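Local coordinates for protein cytochrome c, putative (PDB 1SP3) that carries eight c-type hemes and probably acts as a respiratory oxidoreductase that reduces tetrathionate, at residues A[60-65]-A[330-335]; A[247-252]-A[277-282]; A[307-312]-A[391-396]. One frame throughout, in Å; residues are numbered along the deposited sequence.

Interaction 1: A[60-65]-A[330-335]. With HEC (heme c), chain D; SCN (thiocyanate ion), chain B.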
loop_
_atom_site.group_PDB
_atom_site.type_symbol
_atom_site.label_atom_id
_atom_site.label_comp_id
_atom_site.label_asym_id
_atom_site.label_seq_id
_atom_site.Cartn_x
_atom_site.Cartn_y
_atom_site.Cartn_z
ATOM N N ILE A 60 3.410 -5.712 9.430
ATOM C CA ILE A 60 4.802 -6.070 9.052
ATOM C C ILE A 60 4.837 -6.312 7.528
ATOM O O ILE A 60 3.981 -7.074 7.001
ATOM C CB ILE A 60 5.243 -7.310 9.874
ATOM C CG1 ILE A 60 5.358 -6.854 11.330
ATOM C CG2 ILE A 60 6.632 -7.848 9.485
ATOM C CD1 ILE A 60 5.820 -7.974 12.350
ATOM N N ASN A 61 5.789 -5.678 6.824
ATOM C CA ASN A 61 5.941 -5.902 5.370
ATOM C C ASN A 61 7.360 -6.279 5.047
ATOM O O ASN A 61 8.198 -6.401 5.970
ATOM C CB ASN A 61 5.417 -4.711 4.520
ATOM C CG ASN A 61 6.349 -3.463 4.561
ATOM O OD1 ASN A 61 7.559 -3.552 4.888
ATOM N ND2 ASN A 61 5.800 -2.301 4.128
ATOM N N ASN A 62 7.643 -6.601 3.777
ATOM C CA ASN A 62 9.017 -6.968 3.384
ATOM C C ASN A 62 9.764 -5.831 2.631
ATOM O O ASN A 62 10.701 -6.054 1.827
ATOM C CB ASN A 62 9.114 -8.322 2.658
ATOM C CG ASN A 62 8.245 -8.403 1.371
ATOM O OD1 ASN A 62 7.716 -7.381 0.889
ATOM N ND2 ASN A 62 8.067 -9.632 0.833
ATOM N N PHE A 63 9.332 -4.597 2.894
ATOM C CA PHE A 63 10.013 -3.406 2.352
ATOM C C PHE A 63 10.789 -2.846 3.553
ATOM O O PHE A 63 11.761 -3.504 4.032
ATOM C CB PHE A 63 8.972 -2.416 1.829
ATOM C CG PHE A 63 8.454 -2.750 0.436
ATOM C CD1 PHE A 63 7.218 -3.383 0.268
ATOM C CD2 PHE A 63 9.207 -2.445 -0.692
ATOM C CE1 PHE A 63 6.771 -3.712 -0.996
ATOM C CE2 PHE A 63 8.768 -2.742 -1.944
ATOM C CZ PHE A 63 7.546 -3.359 -2.117
ATOM N N CYS A 64 10.275 -1.761 4.154
ATOM C CA CYS A 64 10.879 -1.202 5.361
ATOM C C CYS A 64 10.544 -1.942 6.631
ATOM O O CYS A 64 11.078 -1.614 7.712
ATOM C CB CYS A 64 10.661 0.351 5.440
ATOM S SG CYS A 64 11.601 1.270 4.080
ATOM N N VAL A 65 9.629 -2.916 6.545
ATOM C CA VAL A 65 9.336 -3.806 7.682
ATOM C C VAL A 65 8.272 -3.248 8.638
ATOM O O VAL A 65 7.163 -3.785 8.720
ATOM C CB VAL A 65 10.603 -4.251 8.471
ATOM C CG1 VAL A 65 10.223 -5.335 9.527
ATOM C CG2 VAL A 65 11.654 -4.867 7.510
ATOM N N LYS A 330 0.066 -7.782 -7.209
ATOM C CA LYS A 330 1.478 -7.562 -7.218
ATOM C C LYS A 330 2.118 -8.310 -6.037
ATOM O O LYS A 330 1.589 -8.313 -4.874
ATOM C CB LYS A 330 1.839 -6.074 -7.166
ATOM C CG LYS A 330 3.345 -5.923 -6.821
ATOM C CD LYS A 330 3.855 -4.537 -6.932
ATOM C CE LYS A 330 5.446 -4.601 -6.806
ATOM N NZ LYS A 330 5.898 -3.604 -5.833
ATOM N N VAL A 331 3.216 -8.995 -6.332
ATOM C CA VAL A 331 3.829 -9.859 -5.324
ATOM C C VAL A 331 5.290 -9.432 -5.150
ATOM O O VAL A 331 6.033 -9.354 -6.123
ATOM C CB VAL A 331 3.804 -11.330 -5.763
ATOM C CG1 VAL A 331 4.596 -12.235 -4.756
ATOM C CG2 VAL A 331 2.301 -11.825 -5.990
ATOM N N HIS A 332 5.674 -9.059 -3.966
ATOM C CA HIS A 332 7.045 -8.600 -3.737
ATOM C C HIS A 332 7.764 -9.697 -2.879
ATOM O O HIS A 332 7.127 -10.213 -1.964
ATOM C CB HIS A 332 6.997 -7.293 -2.985
ATOM C CG HIS A 332 8.355 -6.758 -2.649
ATOM N ND1 HIS A 332 8.803 -6.628 -1.356
ATOM C CD2 HIS A 332 9.345 -6.269 -3.441
ATOM C CE1 HIS A 332 10.002 -6.065 -1.357
ATOM N NE2 HIS A 332 10.362 -5.856 -2.614
ATOM N N THR A 333 8.998 -10.124 -3.251
ATOM C CA THR A 333 9.696 -11.118 -2.460
ATOM C C THR A 333 10.952 -10.537 -1.840
ATOM O O THR A 333 11.357 -9.457 -2.187
ATOM C CB THR A 333 10.006 -12.372 -3.232
ATOM O OG1 THR A 333 10.836 -12.054 -4.310
ATOM C CG2 THR A 333 8.722 -12.937 -3.964
ATOM N N GLY A 334 11.505 -11.207 -0.866
ATOM C CA GLY A 334 12.646 -10.643 -0.180
ATOM C C GLY A 334 13.160 -11.584 0.838
ATOM O O GLY A 334 12.691 -12.736 0.877
ATOM N N LYS A 335 14.182 -11.113 1.546
ATOM C CA LYS A 335 14.683 -11.711 2.795
ATOM C C LYS A 335 14.831 -10.646 3.826
ATOM O O LYS A 335 15.282 -9.530 3.535
ATOM C CB LYS A 335 16.058 -12.329 2.633
ATOM C CG LYS A 335 16.109 -13.552 1.661
ATOM C CD LYS A 335 17.119 -14.574 2.085
ATOM C CE LYS A 335 18.307 -14.525 1.237
ATOM N NZ LYS A 335 19.509 -15.048 2.013
HETATM FE FE HEC D . 4.317 3.084 4.355
HETATM C CHA HEC D . 1.407 1.136 4.062
HETATM C CHB HEC D . 5.676 0.702 6.454
HETATM C CHC HEC D . 7.060 5.058 4.884
HETATM C CHD HEC D . 3.111 5.373 2.161
HETATM N NA HEC D . 3.688 1.200 5.118
HETATM C C1A HEC D . 2.443 0.598 4.871
HETATM C C2A HEC D . 2.427 -0.673 5.595
HETATM C C3A HEC D . 3.605 -0.804 6.273
HETATM C C4A HEC D . 4.414 0.386 5.971
HETATM C CMA HEC D . 4.001 -2.041 7.191
HETATM C CAA HEC D . 1.243 -1.713 5.562
HETATM C CBA HEC D . 1.596 -2.919 4.651
HETATM C CGA HEC D . 2.087 -2.440 3.258
HETATM O O1A HEC D . 3.330 -2.488 3.022
HETATM O O2A HEC D . 1.310 -1.949 2.327
HETATM N NB HEC D . 6.047 2.948 5.443
HETATM C C1B HEC D . 6.366 1.865 6.295
HETATM C C2B HEC D . 7.601 2.156 6.987
HETATM C C3B HEC D . 8.004 3.364 6.516
HETATM C C4B HEC D . 7.010 3.863 5.560
HETATM C CMB HEC D . 8.278 1.175 8.001
HETATM C CAB HEC D . 9.256 4.187 6.913
HETATM C CBB HEC D . 10.459 3.584 7.210
HETATM N NC HEC D . 5.022 4.955 3.593
HETATM C C1C HEC D . 6.180 5.570 3.964
HETATM C C2C HEC D . 6.298 6.795 3.226
HETATM C C3C HEC D . 5.185 6.888 2.418
HETATM C C4C HEC D . 4.358 5.713 2.672
HETATM C CMC HEC D . 7.510 7.759 3.418
HETATM C CAC HEC D . 4.815 8.036 1.398
HETATM C CBC HEC D . 5.592 8.455 0.335
HETATM N ND HEC D . 2.524 3.224 3.236
HETATM C C1D HEC D . 2.247 4.355 2.500
HETATM C C2D HEC D . 0.833 4.217 2.078
HETATM C C3D HEC D . 0.281 2.909 2.660
HETATM C C4D HEC D . 1.411 2.354 3.375
HETATM C CMD HEC D . 0.052 5.210 1.216
HETATM C CAD HEC D . -1.153 2.277 2.460
HETATM C CBD HEC D . -1.075 1.396 1.208
HETATM C CGD HEC D . -2.443 0.865 0.721
HETATM O O1D HEC D . -2.513 0.671 -0.515
HETATM O O2D HEC D . -3.480 0.579 1.451
HETATM S S SCN B . 5.158 1.896 2.479
HETATM C C SCN B . 6.531 1.050 2.922
HETATM N N SCN B . 7.476 0.494 3.322
#

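Interaction 2: A[247-252]-A[277-282]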
loop_
_atom_site.group_PDB
_atom_site.type_symbol
_atom_site.label_atom_id
_atom_site.label_comp_id
_atom_site.label_asym_id
_atom_site.label_seq_id
_atom_site.Cartn_x
_atom_site.Cartn_y
_atom_site.Cartn_z
ATOM N N LYS A 247 9.886 -2.082 -7.461
ATOM C CA LYS A 247 10.743 -3.064 -6.811
ATOM C C LYS A 247 10.003 -4.399 -6.737
ATOM O O LYS A 247 8.860 -4.439 -6.293
ATOM C CB LYS A 247 11.101 -2.540 -5.456
ATOM C CG LYS A 247 12.210 -3.306 -4.749
ATOM C CD LYS A 247 12.585 -2.581 -3.440
ATOM C CE LYS A 247 13.245 -1.254 -3.745
ATOM N NZ LYS A 247 13.520 -0.539 -2.427
ATOM N N MET A 248 10.648 -5.452 -7.195
ATOM C CA MET A 248 10.085 -6.780 -7.152
ATOM C C MET A 248 10.744 -7.642 -6.061
ATOM O O MET A 248 10.098 -8.544 -5.514
ATOM C CB MET A 248 10.176 -7.463 -8.533
ATOM C CG MET A 248 9.342 -6.672 -9.641
ATOM S SD MET A 248 7.492 -6.624 -9.366
ATOM C CE MET A 248 6.952 -8.421 -9.426
ATOM N N GLN A 249 11.981 -7.357 -5.710
ATOM C CA GLN A 249 12.678 -8.129 -4.623
ATOM C C GLN A 249 13.516 -7.204 -3.800
ATOM O O GLN A 249 14.081 -6.289 -4.335
ATOM C CB GLN A 249 13.621 -9.178 -5.173
ATOM C CG GLN A 249 12.988 -9.988 -6.327
ATOM C CD GLN A 249 13.874 -11.085 -6.843
ATOM O OE1 GLN A 249 13.824 -11.402 -8.049
ATOM N NE2 GLN A 249 14.718 -11.645 -5.962
ATOM N N TRP A 250 13.568 -7.469 -2.499
ATOM C CA TRP A 250 14.405 -6.744 -1.539
ATOM C C TRP A 250 15.016 -7.814 -0.584
ATOM O O TRP A 250 14.357 -8.297 0.367
ATOM C CB TRP A 250 13.565 -5.753 -0.722
ATOM C CG TRP A 250 14.347 -4.782 0.103
ATOM C CD1 TRP A 250 15.609 -4.966 0.706
ATOM C CD2 TRP A 250 13.908 -3.464 0.489
ATOM N NE1 TRP A 250 15.922 -3.837 1.426
ATOM C CE2 TRP A 250 14.905 -2.908 1.301
ATOM C CE3 TRP A 250 12.752 -2.721 0.237
ATOM C CZ2 TRP A 250 14.805 -1.636 1.830
ATOM C CZ3 TRP A 250 12.653 -1.448 0.743
ATOM C CH2 TRP A 250 13.665 -0.919 1.547
ATOM N N ASP A 251 16.306 -8.091 -0.824
ATOM C CA ASP A 251 17.122 -8.940 0.003
ATOM C C ASP A 251 17.964 -8.094 0.962
ATOM O O ASP A 251 19.034 -7.496 0.569
ATOM C CB ASP A 251 18.042 -9.755 -0.926
ATOM C CG ASP A 251 18.842 -10.818 -0.180
ATOM O OD1 ASP A 251 18.832 -10.839 1.086
ATOM O OD2 ASP A 251 19.467 -11.703 -0.822
ATOM N N TRP A 252 17.502 -8.037 2.200
ATOM C CA TRP A 252 18.175 -7.303 3.290
ATOM C C TRP A 252 19.461 -8.036 3.775
ATOM O O TRP A 252 20.291 -7.452 4.398
ATOM C CB TRP A 252 17.248 -7.190 4.502
ATOM C CG TRP A 252 16.220 -6.076 4.501
ATOM C CD1 TRP A 252 14.883 -6.191 4.208
ATOM C CD2 TRP A 252 16.437 -4.692 4.837
ATOM N NE1 TRP A 252 14.270 -4.971 4.343
ATOM C CE2 TRP A 252 15.202 -4.033 4.724
ATOM C CE3 TRP A 252 17.560 -3.946 5.256
ATOM C CZ2 TRP A 252 15.037 -2.642 5.024
ATOM C CZ3 TRP A 252 17.411 -2.584 5.478
ATOM C CH2 TRP A 252 16.154 -1.949 5.399
ATOM N N ASN A 277 20.077 -6.100 -1.648
ATOM C CA ASN A 277 19.907 -6.178 -3.098
ATOM C C ASN A 277 18.487 -6.008 -3.514
ATOM O O ASN A 277 17.590 -6.491 -2.792
ATOM C CB ASN A 277 20.358 -7.529 -3.640
ATOM C CG ASN A 277 21.873 -7.577 -3.824
ATOM O OD1 ASN A 277 22.372 -7.184 -4.844
ATOM N ND2 ASN A 277 22.598 -7.916 -2.764
ATOM N N PHE A 278 18.290 -5.356 -4.676
ATOM C CA PHE A 278 16.991 -5.154 -5.314
ATOM C C PHE A 278 16.897 -5.742 -6.740
ATOM O O PHE A 278 17.918 -5.923 -7.452
ATOM C CB PHE A 278 16.740 -3.663 -5.466
ATOM C CG PHE A 278 16.887 -2.859 -4.208
ATOM C CD1 PHE A 278 17.627 -1.674 -4.229
ATOM C CD2 PHE A 278 16.279 -3.236 -3.041
ATOM C CE1 PHE A 278 17.752 -0.919 -3.061
ATOM C CE2 PHE A 278 16.394 -2.505 -1.890
ATOM C CZ PHE A 278 17.115 -1.337 -1.889
ATOM N N VAL A 279 15.677 -6.107 -7.134
ATOM C CA VAL A 279 15.355 -6.383 -8.538
ATOM C C VAL A 279 14.148 -5.461 -8.853
ATOM O O VAL A 279 13.219 -5.347 -8.063
ATOM C CB VAL A 279 15.030 -7.887 -8.762
ATOM C CG1 VAL A 279 14.715 -8.179 -10.252
ATOM C CG2 VAL A 279 16.225 -8.817 -8.268
ATOM N N TRP A 280 14.244 -4.744 -9.954
ATOM C CA TRP A 280 13.252 -3.880 -10.408
ATOM C C TRP A 280 12.713 -4.421 -11.662
ATOM O O TRP A 280 13.430 -5.137 -12.378
ATOM C CB TRP A 280 13.889 -2.548 -10.724
ATOM C CG TRP A 280 14.449 -1.872 -9.493
ATOM C CD1 TRP A 280 15.691 -2.063 -8.935
ATOM C CD2 TRP A 280 13.784 -0.883 -8.690
ATOM N NE1 TRP A 280 15.806 -1.270 -7.812
ATOM C CE2 TRP A 280 14.671 -0.504 -7.667
ATOM C CE3 TRP A 280 12.524 -0.265 -8.743
ATOM C CZ2 TRP A 280 14.337 0.478 -6.693
ATOM C CZ3 TRP A 280 12.175 0.696 -7.746
ATOM C CH2 TRP A 280 13.071 1.055 -6.750
ATOM N N GLU A 281 11.443 -4.082 -11.951
ATOM C CA GLU A 281 10.789 -4.504 -13.220
ATOM C C GLU A 281 9.816 -3.435 -13.657
ATOM O O GLU A 281 9.192 -2.737 -12.818
ATOM C CB GLU A 281 10.073 -5.824 -13.080
ATOM C CG GLU A 281 9.914 -6.559 -14.412
ATOM C CD GLU A 281 9.034 -7.818 -14.363
ATOM O OE1 GLU A 281 9.017 -8.515 -13.309
ATOM O OE2 GLU A 281 8.364 -8.112 -15.415
ATOM N N LYS A 282 9.732 -3.251 -14.984
ATOM C CA LYS A 282 8.795 -2.322 -15.546
ATOM C C LYS A 282 7.797 -3.138 -16.450
ATOM O O LYS A 282 8.173 -4.158 -16.994
ATOM C CB LYS A 282 9.641 -1.397 -16.415
ATOM C CG LYS A 282 9.151 0.033 -16.566
ATOM C CD LYS A 282 9.771 0.737 -17.815
ATOM C CE LYS A 282 8.716 1.014 -18.864
ATOM N NZ LYS A 282 9.027 2.307 -19.571
#

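Interaction 3: A[307-312]-A[391-396]. With HEC (heme c), chain D.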
loop_
_atom_site.group_PDB
_atom_site.type_symbol
_atom_site.label_atom_id
_atom_site.label_comp_id
_atom_site.label_asym_id
_atom_site.label_seq_id
_atom_site.Cartn_x
_atom_site.Cartn_y
_atom_site.Cartn_z
ATOM N N ASN A 307 13.090 -22.286 6.982
ATOM C CA ASN A 307 13.472 -23.097 5.819
ATOM C C ASN A 307 12.458 -22.924 4.635
ATOM O O ASN A 307 12.654 -23.421 3.545
ATOM C CB ASN A 307 13.799 -24.561 6.199
ATOM C CG ASN A 307 14.444 -25.373 4.990
ATOM O OD1 ASN A 307 13.729 -26.160 4.331
ATOM N ND2 ASN A 307 15.776 -25.143 4.681
ATOM N N VAL A 308 11.406 -22.147 4.874
ATOM C CA VAL A 308 10.301 -21.981 3.924
ATOM C C VAL A 308 10.064 -20.460 3.661
ATOM O O VAL A 308 10.548 -19.607 4.436
ATOM C CB VAL A 308 9.124 -22.827 4.525
ATOM C CG1 VAL A 308 7.796 -22.158 4.701
ATOM C CG2 VAL A 308 9.037 -24.204 3.833
ATOM N N VAL A 309 9.410 -20.112 2.567
ATOM C CA VAL A 309 9.071 -18.705 2.284
ATOM C C VAL A 309 7.909 -18.360 3.175
ATOM O O VAL A 309 6.915 -19.061 3.173
ATOM C CB VAL A 309 8.711 -18.462 0.806
ATOM C CG1 VAL A 309 8.213 -16.997 0.637
ATOM C CG2 VAL A 309 9.947 -18.725 -0.063
ATOM N N THR A 310 8.031 -17.292 3.968
ATOM C CA THR A 310 6.869 -16.846 4.744
ATOM C C THR A 310 5.989 -15.827 3.982
ATOM O O THR A 310 6.492 -14.752 3.507
ATOM C CB THR A 310 7.316 -16.246 6.092
ATOM O OG1 THR A 310 8.084 -17.207 6.845
ATOM C CG2 THR A 310 6.079 -16.027 6.988
ATOM N N LYS A 311 4.678 -16.098 3.925
ATOM C CA LYS A 311 3.761 -15.188 3.233
ATOM C C LYS A 311 3.365 -14.202 4.304
ATOM O O LYS A 311 2.704 -14.541 5.285
ATOM C CB LYS A 311 2.516 -15.905 2.709
ATOM C CG LYS A 311 2.858 -16.999 1.642
ATOM C CD LYS A 311 1.681 -18.024 1.622
ATOM C CE LYS A 311 1.667 -18.846 0.351
ATOM N NZ LYS A 311 2.559 -20.046 0.562
ATOM N N LEU A 312 3.797 -12.986 4.112
ATOM C CA LEU A 312 3.515 -11.916 5.032
ATOM C C LEU A 312 2.055 -11.433 4.877
ATOM O O LEU A 312 1.458 -10.986 5.878
ATOM C CB LEU A 312 4.484 -10.759 4.807
ATOM C CG LEU A 312 5.968 -11.037 5.125
ATOM C CD1 LEU A 312 6.751 -9.632 4.955
ATOM C CD2 LEU A 312 6.187 -11.594 6.646
ATOM N N ALA A 391 13.297 -15.867 4.056
ATOM C CA ALA A 391 12.602 -15.480 2.815
ATOM C C ALA A 391 11.155 -15.212 3.027
ATOM O O ALA A 391 10.549 -15.853 3.889
ATOM C CB ALA A 391 12.836 -16.480 1.650
ATOM N N THR A 392 10.613 -14.212 2.292
ATOM C CA THR A 392 9.208 -13.825 2.419
ATOM C C THR A 392 8.627 -13.503 1.091
ATOM O O THR A 392 9.350 -13.333 0.131
ATOM C CB THR A 392 9.024 -12.526 3.233
ATOM O OG1 THR A 392 9.606 -11.453 2.488
ATOM C CG2 THR A 392 9.817 -12.572 4.620
ATOM N N GLU A 393 7.292 -13.482 1.032
ATOM C CA GLU A 393 6.570 -12.936 -0.100
ATOM C C GLU A 393 5.422 -12.171 0.462
ATOM O O GLU A 393 4.912 -12.483 1.582
ATOM C CB GLU A 393 6.154 -14.028 -1.103
ATOM C CG GLU A 393 4.871 -14.842 -0.832
ATOM C CD GLU A 393 4.614 -15.819 -1.987
ATOM O OE1 GLU A 393 5.569 -16.090 -2.738
ATOM O OE2 GLU A 393 3.480 -16.251 -2.205
ATOM N N MET A 394 4.976 -11.165 -0.281
ATOM C CA MET A 394 3.846 -10.342 0.157
ATOM C C MET A 394 2.967 -9.963 -1.050
ATOM O O MET A 394 3.489 -9.677 -2.104
ATOM C CB MET A 394 4.353 -9.095 0.809
ATOM C CG MET A 394 3.188 -8.277 1.429
ATOM S SD MET A 394 3.864 -7.375 2.862
ATOM C CE MET A 394 2.334 -6.284 3.228
ATOM N N TRP A 395 1.648 -9.973 -0.865
ATOM C CA TRP A 395 0.615 -9.845 -1.924
ATOM C C TRP A 395 -0.119 -8.536 -1.763
ATOM O O TRP A 395 -0.495 -8.217 -0.654
ATOM C CB TRP A 395 -0.390 -10.989 -1.859
ATOM C CG TRP A 395 0.259 -12.270 -2.278
ATOM C CD1 TRP A 395 1.297 -12.902 -1.636
ATOM C CD2 TRP A 395 0.031 -13.016 -3.496
ATOM N NE1 TRP A 395 1.701 -13.998 -2.349
ATOM C CE2 TRP A 395 0.934 -14.116 -3.483
ATOM C CE3 TRP A 395 -0.884 -12.893 -4.560
ATOM C CZ2 TRP A 395 1.019 -15.051 -4.519
ATOM C CZ3 TRP A 395 -0.891 -13.864 -5.565
ATOM C CH2 TRP A 395 0.083 -14.924 -5.557
ATOM N N TRP A 396 -0.247 -7.763 -2.845
ATOM C CA TRP A 396 -1.065 -6.554 -2.835
ATOM C C TRP A 396 -1.927 -6.622 -4.053
ATOM O O TRP A 396 -1.428 -6.959 -5.133
ATOM C CB TRP A 396 -0.247 -5.254 -3.039
ATOM C CG TRP A 396 0.547 -4.828 -1.900
ATOM C CD1 TRP A 396 0.192 -3.966 -0.878
ATOM C CD2 TRP A 396 1.855 -5.251 -1.634
ATOM N NE1 TRP A 396 1.250 -3.824 -0.002
ATOM C CE2 TRP A 396 2.274 -4.623 -0.438
ATOM C CE3 TRP A 396 2.716 -6.135 -2.263
ATOM C CZ2 TRP A 396 3.523 -4.882 0.144
ATOM C CZ3 TRP A 396 3.914 -6.368 -1.724
ATOM C CH2 TRP A 396 4.339 -5.721 -0.522
HETATM FE FE HEC D . 4.317 3.084 4.355
HETATM C CHA HEC D . 1.407 1.136 4.062
HETATM C CHB HEC D . 5.676 0.702 6.454
HETATM C CHC HEC D . 7.060 5.058 4.884
HETATM C CHD HEC D . 3.111 5.373 2.161
HETATM N NA HEC D . 3.688 1.200 5.118
HETATM C C1A HEC D . 2.443 0.598 4.871
HETATM C C2A HEC D . 2.427 -0.673 5.595
HETATM C C3A HEC D . 3.605 -0.804 6.273
HETATM C C4A HEC D . 4.414 0.386 5.971
HETATM C CMA HEC D . 4.001 -2.041 7.191
HETATM C CAA HEC D . 1.243 -1.713 5.562
HETATM C CBA HEC D . 1.596 -2.919 4.651
HETATM C CGA HEC D . 2.087 -2.440 3.258
HETATM O O1A HEC D . 3.330 -2.488 3.022
HETATM O O2A HEC D . 1.310 -1.949 2.327
HETATM N NB HEC D . 6.047 2.948 5.443
HETATM C C1B HEC D . 6.366 1.865 6.295
HETATM C C2B HEC D . 7.601 2.156 6.987
HETATM C C3B HEC D . 8.004 3.364 6.516
HETATM C C4B HEC D . 7.010 3.863 5.560
HETATM C CMB HEC D . 8.278 1.175 8.001
HETATM C CAB HEC D . 9.256 4.187 6.913
HETATM C CBB HEC D . 10.459 3.584 7.210
HETATM N NC HEC D . 5.022 4.955 3.593
HETATM C C1C HEC D . 6.180 5.570 3.964
HETATM C C2C HEC D . 6.298 6.795 3.226
HETATM C C3C HEC D . 5.185 6.888 2.418
HETATM C C4C HEC D . 4.358 5.713 2.672
HETATM C CMC HEC D . 7.510 7.759 3.418
HETATM C CAC HEC D . 4.815 8.036 1.398
HETATM C CBC HEC D . 5.592 8.455 0.335
HETATM N ND HEC D . 2.524 3.224 3.236
HETATM C C1D HEC D . 2.247 4.355 2.500
HETATM C C2D HEC D . 0.833 4.217 2.078
HETATM C C3D HEC D . 0.281 2.909 2.660
HETATM C C4D HEC D . 1.411 2.354 3.375
HETATM C CMD HEC D . 0.052 5.210 1.216
HETATM C CAD HEC D . -1.153 2.277 2.460
HETATM C CBD HEC D . -1.075 1.396 1.208
HETATM C CGD HEC D . -2.443 0.865 0.721
HETATM O O1D HEC D . -2.513 0.671 -0.515
HETATM O O2D HEC D . -3.480 0.579 1.451
HETATM O O HOH W 1 10.613 -17.647 6.087
HETATM O O HOH W 2 13.926 -18.707 4.364
#

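Interaction 1: A[60-65]-A[330-335]
His332 lies flat on Phe63 while Asn62 holds the imidazole at its edge, and together these side chains fix a heme-lining loop, built on an Asx turn at Asn61, to strand 325-339 of the large mixed beta sheet. The two rings make a face-to-face stack: centroids 3.8 Å apart, planes at 6°, Phe63 CZ over the centre of the imidazole. His332 gets there with CG anti to the backbone N (chi1 178°).

Asn62 uses both ends of its amide. Its OD1 takes the N-H of His332 ND1 at 2.6 Å in a nearly straight bond; the oxygen sits in the imidazole plane, whereas the nitrogen stands well above the amide's carbonyl plane. In return Asn62 ND2 donates to His332 O at 3.0 Å, and it also bonds to Thr392 OG1 on the next strand. The first bond, with the stack, fixes how the imidazole is turned; the second ties the amide to the strand backbone. Lys330 NZ comes up to the edge of the Phe63 ring, but its hydrogen bonds go to the carbonyls of Lys153 and Lys247.

On the heme side, Asn61 OD1 accepts Phe63 N and Val65 N from opposite faces of its plane. Asn61 ND2 donates to heme c propionate O1A at 2.7 Å and weakly to N of a thiocyanate, probably from the crystallisation liquor. Thiocyanate S binds heme FE at 2.4 Å.

Interaction 2: A[247-252]-A[277-282]
Val279 O takes two backbone N-H groups: a short, straight bond from Met248 N at 2.7 Å and a weak one from Gln249 N at 3.3 Å. Two successive residues facing one make this a classic beta bulge, set in the antiparallel pairing of strands 246-251 and 276-281 toward one margin of the mixed sheet. Beyond it the pairing is regular. Val279 N returns a bond to Gln249 O, and further along Asp251 and Asn277 form a hydrogen-bonded pair, each N giving to the other's O.

One face of the sheet carries Lys247, Trp250, Phe278 and Trp280, and Lys247 threads between the rings. Its CB lies over the six-membered ring of Trp280, a CH-pi contact at 4.2 Å from the centroid. The chain then bends (chi3 -68°), which puts CE both 3.6 Å from Trp280 CZ2 and above the Phe278 ring. Lys247 NZ stays over that same ring, 3.9 Å from its centroid, in a cation-pi contact displaced toward the rim. Phe278 in turn drives its edge into Trp250: the stack is T-shaped, planes at 88°, with Phe278 CE2 lying 3.5 Å from Trp250 CE2. Trp252 NE1 sits over the opposite face of the Trp250 indole, so both faces of this indole are covered; Trp250 NE1 bonds to Lys275 O, and Trp252 NE1 to Phe63 O.

On the other face Gln249 and Val279 run side by side in the same direction. The glutamine chain is extended beyond CG, and its amide oxygen OE1 ends 3.5 Å from Val279 CG2.

Interaction 3: A[307-312]-A[391-396]
Thr310 and Leu312 bond to strand 387-397 through their backbones. Thr310 N gives to Ala391 O at 2.9 Å, Glu393 N to Thr310 O, and Leu312 N to Glu393 O at 2.8 Å, the last nearly along the C=O axis. A CA-H...O contact adds to these, Thr392 CA reaching Thr310 O at 3.1 Å. Where the pairing starts, one water touches Val308 O, Thr310 OG1 and Ala391 O, and a second accepts from Ala391 N.

This is parallel pairing, Thr310 with Thr392 and Lys311 with Glu393, and it adds strand 310-315 to the mixed sheet alongside 387-397.

Apolar packing involves Val309 and Leu312: Val309 sends CG2 to Ala391 CB and CG1, anti to the backbone N (chi1 174°), over the peptide between Thr392 and Glu393. Leu312 sets CG 3.9 Å from Thr392 CB, while its CB meets Met394 SD at 4.0 Å.

Among the charged side chains, Lys311 and Glu393 lie side by side, pointing the same way and touching through their CG methylenes. Their charged ends stay apart: Lys311 makes a cation-pi contact with Tyr314, and Glu393 OE2 accepts from Trp395 NE1 at 2.9 Å, met from above its carboxylate plane.

Toward the heme, Met394 lays CG over one face of the Trp396 indole and CE against propionate carbon CBA, and Trp396 NE1 donates straight to propionate oxygen O2A at 3.0 Å.

In the fold
From the N terminus, the first segment met is 60-65, in the c554-like part of the chain; it waits for 330-335, so interaction 1 closes a loop of 264 residues and joins that part to the later sheet. Nested inside is interaction 2, a local pairing closed over 24 residues. Segment 307-312 also lies within the large loop, but its partner 391-396 comes after it, so interactions 1 and 3 cross, while 2 and 3 follow in series. Strand 325-339 is common ground, paired with 246-251 and with 387-397. Interactions 1 and 3 both reach the same heme; interaction 2 lies farther off.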